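PDB 3V7D: cell division control protein 4 from Saccharomyces cerevisiae, which serves as the F-box substrate-recognition subunit of an SCF ubiquitin ligase, binding phosphorylated targets such as the CDK inhibitor SIC1 and directing their ubiquitination. Local coordinates for residues Thr310-Arg322 and His351-Lys363. The protein carries 1 engineered substitution. Numbering follows the deposited sequence.
Sequences TDRIYSTIYDHER and HTALVGLLRLSDK
Leu354 lies across one face of the Tyr314 ring, its side chain at about a right angle to that of the tyrosine. Both methyls take part. Leu354 CD2 makes a CH-pi contact 4.0 Å from the Tyr314 ring centroid, 19° off the ring normal. Leu354 CD1 reaches the outer half, 3.7 Å from Tyr314 CE1. At the far end of the ring Arg312 NH1 donates to Tyr314 OH at 3.1 Å with the hydroxyl in the guanidinium plane. Both Tyr314 and Leu354 also pack against the bound peptide. Replacing Tyr314 by an alanine would probably leave Leu354 without the surface its methyls rest on and set the Arg312 guanidinium free to turn.

Further along, the packing is largely aliphatic. Ile317 CD1 settles between Leu358 and Leu360, 3.8 Å from Leu358 CB, and also touches the backbone at Arg359. The polar exception is Ser315, whose OG, anti to the backbone N (chi1 -179°), sits against Leu358 CB at 3.5 Å. Strands 313-319 and 355-360 run nearly parallel, 12° apart, yet belong to different sheets: each is the innermost strand of a WD40 beta-propeller blade, in repeats WD 5 and WD 6, and the two meet by side-chain packing around the central channel. A classic beta bulge, in which Tyr314 and Ser315 both face Ala328, lies within strand 313-319, where Tyr314 CB packs on Gly356 CA.

Polar contacts gather at the other end. Arg322 NH1 forms a salt bridge with the syn side of Asp319 OD2 at 2.9 Å, and Asp319 OD1 accepts from Arg322 N in an Asx motif. Leu360 CD2 covers this carboxylate, 3.7 Å from Asp319 CG. From the guanidinium edge, Arg322 NH2 makes a weak bond to Asp362 O, and a water links Arg322 NH1 to Ser361 O.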
ATOM      1  N   THR B 310     -16.859  26.282   6.118  1.00 47.59           N
ATOM      2  CA  THR B 310     -17.580  27.225   6.964  1.00 50.91           C
ATOM      3  C   THR B 310     -17.188  27.083   8.434  1.00 52.95           C
ATOM      4  O   THR B 310     -17.781  27.717   9.309  1.00 52.93           O
ATOM      5  CB  THR B 310     -19.099  27.056   6.819  1.00 51.35           C
ATOM      6  OG1 THR B 310     -19.440  25.677   7.001  1.00 50.02           O
ATOM      7  CG2 THR B 310     -19.557  27.503   5.431  1.00 48.31           C
ATOM      8  N   ASP B 311     -16.187  26.252   8.702  1.00 51.72           N
ATOM      9  CA  ASP B 311     -15.695  26.084  10.066  1.00 52.17           C
ATOM     10  C   ASP B 311     -14.253  25.571  10.099  1.00 52.86           C
ATOM     11  O   ASP B 311     -13.644  25.340   9.053  1.00 52.82           O
ATOM     12  CB  ASP B 311     -16.624  25.172  10.868  1.00 50.04           C
ATOM     13  CG  ASP B 311     -16.741  25.596  12.317  1.00 53.46           C
ATOM     14  OD1 ASP B 311     -15.802  26.246  12.818  1.00 56.31           O
ATOM     15  OD2 ASP B 311     -17.768  25.287  12.957  1.00 53.29           O
ATOM     16  N   ARG B 312     -13.718  25.412  11.307  1.00 53.79           N
ATOM     17  CA  ARG B 312     -12.320  25.034  11.530  1.00 53.25           C
ATOM     18  C   ARG B 312     -11.822  23.876  10.665  1.00 48.21           C
ATOM     19  O   ARG B 312     -12.533  22.896  10.455  1.00 41.87           O
ATOM     20  CB  ARG B 312     -12.113  24.649  12.993  1.00 56.93           C
ATOM     21  CG  ARG B 312     -12.353  25.754  13.995  1.00 62.55           C
ATOM     22  CD  ARG B 312     -12.157  25.217  15.404  1.00 62.26           C
ATOM     23  NE  ARG B 312     -11.965  26.281  16.382  1.00 63.56           N
ATOM     24  CZ  ARG B 312     -11.669  26.071  17.659  1.00 63.02           C
ATOM     25  NH1 ARG B 312     -11.527  24.832  18.116  1.00 57.33           N
ATOM     26  NH2 ARG B 312     -11.512  27.101  18.481  1.00 63.79           N
ATOM     27  N   ILE B 313     -10.594  23.999  10.174  1.00 43.49           N
ATOM     28  CA  ILE B 313      -9.928  22.892   9.512  1.00 39.72           C
ATOM     29  C   ILE B 313      -9.134  22.125  10.563  1.00 40.96           C
ATOM     30  O   ILE B 313      -8.338  22.710  11.297  1.00 44.42           O
ATOM     31  CB  ILE B 313      -8.951  23.367   8.424  1.00 41.13           C
ATOM     32  CG1 ILE B 313      -9.580  24.457   7.550  1.00 41.04           C
ATOM     33  CG2 ILE B 313      -8.476  22.180   7.594  1.00 39.16           C
ATOM     34  CD1 ILE B 313     -10.729  23.981   6.699  1.00 41.71           C
ATOM     35  N   TYR B 314      -9.350  20.819  10.637  1.00 32.98           N
ATOM     36  CA  TYR B 314      -8.697  20.006  11.655  1.00 36.82           C
ATOM     37  C   TYR B 314      -7.626  19.088  11.079  1.00 37.31           C
ATOM     38  O   TYR B 314      -6.707  18.677  11.783  1.00 38.10           O
ATOM     39  CB  TYR B 314      -9.729  19.199  12.442  1.00 36.61           C
ATOM     40  CG  TYR B 314     -10.247  19.925  13.658  1.00 46.00           C
ATOM     41  CD1 TYR B 314     -11.319  20.803  13.567  1.00 47.42           C
ATOM     42  CD2 TYR B 314      -9.652  19.747  14.900  1.00 48.68           C
ATOM     43  CE1 TYR B 314     -11.790  21.473  14.681  1.00 50.04           C
ATOM     44  CE2 TYR B 314     -10.115  20.410  16.018  1.00 50.16           C
ATOM     45  CZ  TYR B 314     -11.182  21.273  15.906  1.00 53.90           C
ATOM     46  OH  TYR B 314     -11.641  21.936  17.023  1.00 57.04           O
ATOM     47  N   SER B 315      -7.737  18.780   9.793  1.00 36.53           N
ATOM     48  CA  SER B 315      -6.818  17.845   9.170  1.00 36.36           C
ATOM     49  C   SER B 315      -6.678  18.101   7.679  1.00 36.68           C
ATOM     50  O   SER B 315      -7.664  18.367   6.988  1.00 34.37           O
ATOM     51  CB  SER B 315      -7.305  16.413   9.398  1.00 33.91           C
ATOM     52  OG  SER B 315      -6.418  15.481   8.816  1.00 35.46           O
ATOM     53  N   THR B 316      -5.450  18.013   7.183  1.00 33.59           N
ATOM     54  CA  THR B 316      -5.229  18.070   5.745  1.00 32.44           C
ATOM     55  C   THR B 316      -4.167  17.080   5.272  1.00 35.46           C
ATOM     56  O   THR B 316      -3.221  16.749   5.994  1.00 35.14           O
ATOM     57  CB  THR B 316      -4.858  19.485   5.266  1.00 34.88           C
ATOM     58  OG1 THR B 316      -4.975  19.549   3.839  1.00 36.35           O
ATOM     59  CG2 THR B 316      -3.433  19.849   5.678  1.00 33.80           C
ATOM     60  N   ILE B 317      -4.342  16.601   4.050  1.00 34.38           N
ATOM     61  CA  ILE B 317      -3.344  15.761   3.413  1.00 34.05           C
ATOM     62  C   ILE B 317      -2.987  16.345   2.058  1.00 38.45           C
ATOM     63  O   ILE B 317      -3.868  16.695   1.272  1.00 41.53           O
ATOM     64  CB  ILE B 317      -3.851  14.323   3.224  1.00 35.97           C
ATOM     65  CG1 ILE B 317      -3.988  13.627   4.583  1.00 34.79           C
ATOM     66  CG2 ILE B 317      -2.910  13.537   2.316  1.00 36.52           C
ATOM     67  CD1 ILE B 317      -4.402  12.180   4.480  1.00 32.27           C
ATOM     68  N   TYR B 318      -1.693  16.472   1.792  1.00 38.74           N
ATOM     69  CA  TYR B 318      -1.243  16.826   0.458  1.00 39.76           C
ATOM     70  C   TYR B 318      -1.033  15.551  -0.353  1.00 39.27           C
ATOM     71  O   TYR B 318      -0.062  14.828  -0.149  1.00 39.30           O
ATOM     72  CB  TYR B 318       0.045  17.655   0.515  1.00 37.92           C
ATOM     73  CG  TYR B 318       0.671  17.922  -0.836  1.00 42.73           C
ATOM     74  CD1 TYR B 318      -0.115  18.223  -1.944  1.00 43.38           C
ATOM     75  CD2 TYR B 318       2.053  17.894  -1.004  1.00 49.43           C
ATOM     76  CE1 TYR B 318       0.454  18.472  -3.182  1.00 44.19           C
ATOM     77  CE2 TYR B 318       2.633  18.148  -2.239  1.00 48.79           C
ATOM     78  CZ  TYR B 318       1.826  18.434  -3.324  1.00 49.13           C
ATOM     79  OH  TYR B 318       2.387  18.683  -4.556  1.00 56.39           O
ATOM     80  N   ASP B 319      -1.966  15.273  -1.257  1.00 37.33           N
ATOM     81  CA  ASP B 319      -1.828  14.158  -2.182  1.00 37.87           C
ATOM     82  C   ASP B 319      -0.894  14.591  -3.303  1.00 42.00           C
ATOM     83  O   ASP B 319      -1.341  15.144  -4.304  1.00 39.20           O
ATOM     84  CB  ASP B 319      -3.197  13.776  -2.755  1.00 36.87           C
ATOM     85  CG  ASP B 319      -3.157  12.497  -3.582  1.00 41.71           C
ATOM     86  OD1 ASP B 319      -2.051  12.001  -3.889  1.00 42.36           O
ATOM     87  OD2 ASP B 319      -4.244  11.992  -3.937  1.00 40.60           O
ATOM     88  N   HIS B 320       0.403  14.344  -3.130  1.00 45.12           N
ATOM     89  CA  HIS B 320       1.401  14.793  -4.098  1.00 50.48           C
ATOM     90  C   HIS B 320       1.414  13.932  -5.358  1.00 53.79           C
ATOM     91  O   HIS B 320       1.793  14.397  -6.431  1.00 53.69           O
ATOM     92  CB  HIS B 320       2.796  14.823  -3.468  1.00 46.94           C
ATOM     93  CG  HIS B 320       3.253  13.494  -2.956  1.00 51.51           C
ATOM     94  ND1 HIS B 320       2.903  13.017  -1.712  1.00 56.75           N
ATOM     95  CD2 HIS B 320       4.026  12.538  -3.522  1.00 57.35           C
ATOM     96  CE1 HIS B 320       3.442  11.824  -1.532  1.00 57.53           C
ATOM     97  NE2 HIS B 320       4.129  11.511  -2.615  1.00 58.57           N
ATOM     98  N   GLU B 321       1.006  12.674  -5.229  1.00 51.94           N
ATOM     99  CA  GLU B 321       0.947  11.791  -6.385  1.00 49.87           C
ATOM    100  C   GLU B 321      -0.043  12.315  -7.427  1.00 48.61           C
ATOM    101  O   GLU B 321       0.234  12.293  -8.623  1.00 49.92           O
ATOM    102  CB  GLU B 321       0.573  10.368  -5.969  1.00 47.56           C
ATOM    103  CG  GLU B 321       0.556   9.385  -7.129  1.00 59.77           C
ATOM    104  CD  GLU B 321      -0.040   8.042  -6.759  1.00 68.06           C
ATOM    105  OE1 GLU B 321       0.041   7.657  -5.573  1.00 71.40           O
ATOM    106  OE2 GLU B 321      -0.598   7.376  -7.658  1.00 67.83           O
ATOM    107  N   ARG B 322      -1.190  12.799  -6.963  1.00 44.93           N
ATOM    108  CA  ARG B 322      -2.228  13.279  -7.866  1.00 42.91           C
ATOM    109  C   ARG B 322      -2.260  14.800  -7.943  1.00 47.12           C
ATOM    110  O   ARG B 322      -3.049  15.368  -8.700  1.00 52.69           O
ATOM    111  CB  ARG B 322      -3.595  12.755  -7.426  1.00 39.27           C
ATOM    112  CG  ARG B 322      -3.654  11.248  -7.306  1.00 40.07           C
ATOM    113  CD  ARG B 322      -5.032  10.776  -6.875  1.00 38.56           C
ATOM    114  NE  ARG B 322      -5.084   9.322  -6.787  1.00 38.01           N
ATOM    115  CZ  ARG B 322      -4.646   8.623  -5.746  1.00 37.99           C
ATOM    116  NH1 ARG B 322      -4.120   9.246  -4.698  1.00 34.78           N
ATOM    117  NH2 ARG B 322      -4.730   7.299  -5.754  1.00 34.81           N
ATOM    118  N   HIS B 351     -20.303  12.490   6.930  1.00 31.83           N
ATOM    119  CA  HIS B 351     -20.202  12.588   8.379  1.00 36.49           C
ATOM    120  C   HIS B 351     -21.167  13.657   8.865  1.00 41.16           C
ATOM    121  O   HIS B 351     -21.442  14.619   8.149  1.00 45.25           O
ATOM    122  CB  HIS B 351     -18.781  12.977   8.798  1.00 30.30           C
ATOM    123  CG  HIS B 351     -17.727  12.016   8.346  1.00 33.84           C
ATOM    124  ND1 HIS B 351     -17.511  10.801   8.961  1.00 35.85           N
ATOM    125  CD2 HIS B 351     -16.814  12.098   7.347  1.00 33.22           C
ATOM    126  CE1 HIS B 351     -16.515  10.174   8.360  1.00 32.68           C
ATOM    127  NE2 HIS B 351     -16.076  10.939   7.376  1.00 32.95           N
ATOM    128  N   THR B 352     -21.674  13.498  10.082  1.00 42.93           N
ATOM    129  CA  THR B 352     -22.581  14.485  10.661  1.00 43.40           C
ATOM    130  C   THR B 352     -21.949  15.161  11.869  1.00 45.77           C
ATOM    131  O   THR B 352     -22.638  15.754  12.696  1.00 47.60           O
ATOM    132  CB  THR B 352     -23.927  13.858  11.069  1.00 49.96           C
ATOM    133  OG1 THR B 352     -23.726  12.962  12.168  1.00 52.60           O
ATOM    134  CG2 THR B 352     -24.541  13.094   9.897  1.00 48.35           C
ATOM    135  N   ALA B 353     -20.627  15.074  11.965  1.00 43.39           N
ATOM    136  CA  ALA B 353     -19.907  15.704  13.060  1.00 41.22           C
ATOM    137  C   ALA B 353     -18.540  16.182  12.586  1.00 43.58           C
ATOM    138  O   ALA B 353     -18.186  16.001  11.420  1.00 42.60           O
ATOM    139  CB  ALA B 353     -19.759  14.732  14.219  1.00 40.38           C
ATOM    140  N   LEU B 354     -17.782  16.792  13.497  1.00 40.84           N
ATOM    141  CA  LEU B 354     -16.413  17.232  13.227  1.00 37.82           C
ATOM    142  C   LEU B 354     -15.592  16.129  12.559  1.00 38.29           C
ATOM    143  O   LEU B 354     -15.450  15.037  13.108  1.00 37.06           O
ATOM    144  CB  LEU B 354     -15.749  17.638  14.546  1.00 35.28           C
ATOM    145  CG  LEU B 354     -14.441  18.435  14.579  1.00 42.30           C
ATOM    146  CD1 LEU B 354     -14.262  19.052  15.957  1.00 48.34           C
ATOM    147  CD2 LEU B 354     -13.232  17.589  14.237  1.00 44.93           C
ATOM    148  N   VAL B 355     -15.054  16.409  11.376  1.00 36.44           N
ATOM    149  CA  VAL B 355     -14.117  15.481  10.746  1.00 35.00           C
ATOM    150  C   VAL B 355     -12.689  15.927  11.050  1.00 35.49           C
ATOM    151  O   VAL B 355     -12.215  16.919  10.499  1.00 35.78           O
ATOM    152  CB  VAL B 355     -14.311  15.391   9.218  1.00 38.29           C
ATOM    153  CG1 VAL B 355     -13.474  14.246   8.650  1.00 35.80           C
ATOM    154  CG2 VAL B 355     -15.786  15.196   8.867  1.00 31.35           C
ATOM    155  N   GLY B 356     -12.007  15.195  11.927  1.00 33.31           N
ATOM    156  CA  GLY B 356     -10.684  15.594  12.373  1.00 31.74           C
ATOM    157  C   GLY B 356      -9.550  14.651  12.014  1.00 34.22           C
ATOM    158  O   GLY B 356      -8.395  14.922  12.336  1.00 39.79           O
ATOM    159  N   LEU B 357      -9.862  13.550  11.339  1.00 33.86           N
ATOM    160  CA  LEU B 357      -8.840  12.555  11.022  1.00 29.70           C
ATOM    161  C   LEU B 357      -8.897  12.111   9.563  1.00 28.95           C
ATOM    162  O   LEU B 357      -9.957  11.733   9.057  1.00 31.50           O
ATOM    163  CB  LEU B 357      -8.980  11.339  11.946  1.00 34.14           C
ATOM    164  CG  LEU B 357      -8.828  11.596  13.447  1.00 37.89           C
ATOM    165  CD1 LEU B 357      -9.341  10.418  14.268  1.00 37.06           C
ATOM    166  CD2 LEU B 357      -7.375  11.888  13.774  1.00 36.73           C
ATOM    167  N   LEU B 358      -7.747  12.152   8.898  1.00 30.19           N
ATOM    168  CA  LEU B 358      -7.639  11.750   7.497  1.00 32.36           C
ATOM    169  C   LEU B 358      -6.427  10.868   7.294  1.00 30.30           C
ATOM    170  O   LEU B 358      -5.367  11.121   7.867  1.00 34.91           O
ATOM    171  CB  LEU B 358      -7.486  12.969   6.586  1.00 32.55           C
ATOM    172  CG  LEU B 358      -8.635  13.957   6.447  1.00 33.93           C
ATOM    173  CD1 LEU B 358      -8.200  15.124   5.559  1.00 28.47           C
ATOM    174  CD2 LEU B 358      -9.865  13.261   5.886  1.00 28.81           C
ATOM    175  N   ARG B 359      -6.581   9.838   6.469  1.00 26.85           N
ATOM    176  CA  ARG B 359      -5.451   9.017   6.049  1.00 32.19           C
ATOM    177  C   ARG B 359      -5.600   8.683   4.574  1.00 36.61           C
ATOM    178  O   ARG B 359      -6.715   8.560   4.067  1.00 33.83           O
ATOM    179  CB  ARG B 359      -5.371   7.728   6.866  1.00 35.67           C
ATOM    180  CG  ARG B 359      -5.038   7.930   8.331  1.00 40.20           C
ATOM    181  CD  ARG B 359      -3.557   7.897   8.580  1.00 47.23           C
ATOM    182  NE  ARG B 359      -3.254   8.011  10.002  1.00 51.71           N
ATOM    183  CZ  ARG B 359      -2.038   8.251  10.479  1.00 50.92           C
ATOM    184  NH1 ARG B 359      -1.019   8.401   9.640  1.00 48.12           N
ATOM    185  NH2 ARG B 359      -1.843   8.346  11.787  1.00 48.74           N
ATOM    186  N   LEU B 360      -4.473   8.544   3.886  1.00 37.75           N
ATOM    187  CA  LEU B 360      -4.482   8.187   2.478  1.00 34.67           C
ATOM    188  C   LEU B 360      -3.602   6.968   2.251  1.00 36.47           C
ATOM    189  O   LEU B 360      -2.399   7.010   2.502  1.00 38.10           O
ATOM    190  CB  LEU B 360      -3.993   9.359   1.627  1.00 36.13           C
ATOM    191  CG  LEU B 360      -4.024   9.204   0.105  1.00 40.12           C
ATOM    192  CD1 LEU B 360      -5.439   8.925  -0.388  1.00 38.19           C
ATOM    193  CD2 LEU B 360      -3.449  10.449  -0.571  1.00 39.50           C
ATOM    194  N   SER B 361      -4.214   5.872   1.813  1.00 34.67           N
ATOM    195  CA  SER B 361      -3.458   4.712   1.358  1.00 35.34           C
ATOM    196  C   SER B 361      -3.470   4.736  -0.161  1.00 35.10           C
ATOM    197  O   SER B 361      -4.084   5.618  -0.758  1.00 37.58           O
ATOM    198  CB  SER B 361      -4.078   3.412   1.867  1.00 33.45           C
ATOM    199  OG  SER B 361      -5.284   3.119   1.183  1.00 37.28           O
ATOM    200  N   ASP B 362      -2.802   3.774  -0.786  1.00 32.84           N
ATOM    201  CA  ASP B 362      -2.727   3.724  -2.244  1.00 35.31           C
ATOM    202  C   ASP B 362      -4.100   3.750  -2.917  1.00 35.62           C
ATOM    203  O   ASP B 362      -4.262   4.374  -3.963  1.00 39.69           O
ATOM    204  CB  ASP B 362      -1.940   2.493  -2.714  1.00 44.46           C
ATOM    205  CG  ASP B 362      -0.445   2.634  -2.500  1.00 59.74           C
ATOM    206  OD1 ASP B 362       0.065   3.771  -2.589  1.00 63.02           O
ATOM    207  OD2 ASP B 362       0.220   1.604  -2.246  1.00 66.33           O
ATOM    208  N   LYS B 363      -5.092   3.092  -2.320  1.00 36.67           N
ATOM    209  CA  LYS B 363      -6.409   3.022  -2.950  1.00 43.44           C
ATOM    210  C   LYS B 363      -7.547   3.697  -2.174  1.00 37.36           C
ATOM    211  O   LYS B 363      -8.616   3.945  -2.733  1.00 38.45           O
ATOM    212  CB  LYS B 363      -6.772   1.572  -3.292  1.00 49.10           C
ATOM    213  CG  LYS B 363      -7.078   0.701  -2.105  1.00 52.81           C
ATOM    214  CD  LYS B 363      -7.231  -0.765  -2.514  1.00 62.26           C
ATOM    215  CE  LYS B 363      -8.493  -1.004  -3.335  1.00 64.81           C
ATOM    216  NZ  LYS B 363      -8.790  -2.455  -3.514  1.00 64.29           N
TER
HETATM  217  O   HOH W   1      -3.058   7.288  -2.626  1.00 38.05           O